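Local structure of beta-galactosidase (Marinomonas sp. ef1, 6Y2K) at residues A[265-270]-A[318-323]. The protein hydrolyses terminal non-reducing beta-D-galactose from beta-galactosides, acting as a cold-active, hexameric enzyme of glycoside hydrolase family 42. Numbering follows the deposited sequence.
Sequences DSYPLG and GPVNWA
At the C-terminal ends of two neighbouring strands of the TIM barrel, 261-266 and 310-315, the chain turns into helix 268-274 on one side and into the irregular loop 318-323 on the other, and the backbones come nearest at Gly-270 and Ala-323, with CA atoms 5.2 Å apart. Tyr-267, at the N-cap position of the helix, and Trp-322 form a T-shaped pair: the indole turns its edge to the phenol face, planes at 89° and the phenol and five-membered ring centroids 5.7 Å apart. Atom CZ2 of Trp-322 is the leading point, 3.6 Å from Tyr-267 CB and 3.8 Å from Tyr-267 CG. Val-320 reaches the phenol ring obliquely, its CG1 3.7 Å from Tyr-267 CD1, while its CG2 lies over one indole face near the rim. Tyr-267 CG, anti to the carbonyl carbon (chi1 -62°), sets the ring against the Trp-322 edge with OH hydrogen-bonded to Glu-314 OE1. An alanine in place of Tyr-267 would remove the phenol and that bond, and would probably leave the Trp-322 edge and Val-320 CG1 less firmly packed. Trp-322 CG takes the crowded position between backbone N and carbonyl carbon (chi1 49°), and NE1 hydrogen-bonds a glycerol, probably from the crystallisation liquor, that may mark a pocket at the barrel mouth. Val-320 O accepts a hydrogen bond from Gln-429 NE2 of a neighbouring subunit, placing the loop at a hexamer interface. Gly-270 lets the indole come close to the helix backbone: a CB would collide with Trp-322 CH2, which already lies 3.8 Å from Gly-270 CA.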
# COMPACT_ATOMS: atom_id res chain seq x y z
N ASP A 265 -16.26 6.61 37.59
CA ASP A 265 -15.41 5.44 37.57
C ASP A 265 -14.60 5.44 36.28
O ASP A 265 -15.14 5.21 35.20
CB ASP A 265 -16.28 4.19 37.70
CG ASP A 265 -17.09 4.16 39.01
OD1 ASP A 265 -16.74 4.89 39.94
OD2 ASP A 265 -18.07 3.38 39.11
N SER A 266 -13.30 5.71 36.42
CA SER A 266 -12.39 5.97 35.30
C SER A 266 -11.45 4.80 35.06
O SER A 266 -10.59 4.49 35.90
CB SER A 266 -11.56 7.23 35.54
OG SER A 266 -10.71 7.48 34.43
N TYR A 267 -11.59 4.18 33.89
CA TYR A 267 -10.75 3.08 33.48
C TYR A 267 -10.23 3.37 32.08
O TYR A 267 -10.72 2.79 31.10
CB TYR A 267 -11.54 1.78 33.55
CG TYR A 267 -12.01 1.43 34.94
CD1 TYR A 267 -11.15 0.83 35.85
CD2 TYR A 267 -13.32 1.71 35.35
CE1 TYR A 267 -11.56 0.50 37.13
CE2 TYR A 267 -13.75 1.38 36.63
CZ TYR A 267 -12.87 0.78 37.51
OH TYR A 267 -13.28 0.44 38.77
N PRO A 268 -9.23 4.27 31.97
CA PRO A 268 -8.78 4.77 30.67
C PRO A 268 -8.32 3.72 29.66
O PRO A 268 -8.54 3.90 28.46
CB PRO A 268 -7.60 5.69 31.04
CG PRO A 268 -7.89 6.09 32.44
CD PRO A 268 -8.42 4.84 33.06
N LEU A 269 -7.72 2.63 30.13
CA LEU A 269 -7.24 1.57 29.22
C LEU A 269 -8.36 0.70 28.71
O LEU A 269 -8.32 0.25 27.58
CB LEU A 269 -6.17 0.70 29.86
CG LEU A 269 -5.04 1.40 30.62
CD1 LEU A 269 -3.94 0.40 30.93
CD2 LEU A 269 -4.48 2.59 29.85
N GLY A 270 -9.36 0.46 29.56
CA GLY A 270 -10.54 -0.30 29.17
C GLY A 270 -11.38 0.46 28.16
O GLY A 270 -11.77 -0.12 27.16
N GLY A 318 -4.26 -0.62 37.60
CA GLY A 318 -3.52 -1.70 36.96
C GLY A 318 -4.42 -2.31 35.89
O GLY A 318 -5.46 -1.72 35.57
N PRO A 319 -4.05 -3.48 35.34
CA PRO A 319 -4.91 -4.07 34.31
C PRO A 319 -6.29 -4.45 34.86
O PRO A 319 -6.38 -4.90 36.01
CB PRO A 319 -4.13 -5.32 33.87
CG PRO A 319 -3.25 -5.64 35.02
CD PRO A 319 -2.89 -4.33 35.66
N VAL A 320 -7.33 -4.25 34.05
CA VAL A 320 -8.70 -4.66 34.39
C VAL A 320 -9.06 -5.99 33.68
O VAL A 320 -8.23 -6.56 32.97
CB VAL A 320 -9.72 -3.53 34.11
CG1 VAL A 320 -9.34 -2.25 34.88
CG2 VAL A 320 -9.87 -3.24 32.62
N ASN A 321 -10.29 -6.47 33.88
CA ASN A 321 -10.74 -7.78 33.37
C ASN A 321 -11.71 -7.71 32.19
O ASN A 321 -11.86 -8.70 31.48
CB ASN A 321 -11.47 -8.55 34.47
CG ASN A 321 -12.69 -7.81 34.98
OD1 ASN A 321 -12.55 -6.77 35.63
ND2 ASN A 321 -13.90 -8.29 34.64
N TRP A 322 -12.37 -6.57 32.01
CA TRP A 322 -13.64 -6.52 31.26
C TRP A 322 -13.57 -6.05 29.81
O TRP A 322 -14.52 -6.27 29.06
CB TRP A 322 -14.72 -5.74 32.03
CG TRP A 322 -14.30 -4.39 32.54
CD1 TRP A 322 -13.96 -4.08 33.83
CD2 TRP A 322 -14.21 -3.17 31.80
NE1 TRP A 322 -13.65 -2.75 33.93
CE2 TRP A 322 -13.80 -2.16 32.70
CE3 TRP A 322 -14.43 -2.83 30.46
CZ2 TRP A 322 -13.60 -0.84 32.30
CZ3 TRP A 322 -14.24 -1.50 30.06
CH2 TRP A 322 -13.82 -0.53 30.98
N ALA A 323 -12.47 -5.43 29.39
CA ALA A 323 -12.33 -5.00 28.00
C ALA A 323 -11.86 -6.18 27.14
O ALA A 323 -11.34 -7.16 27.69
CB ALA A 323 -11.37 -3.84 27.90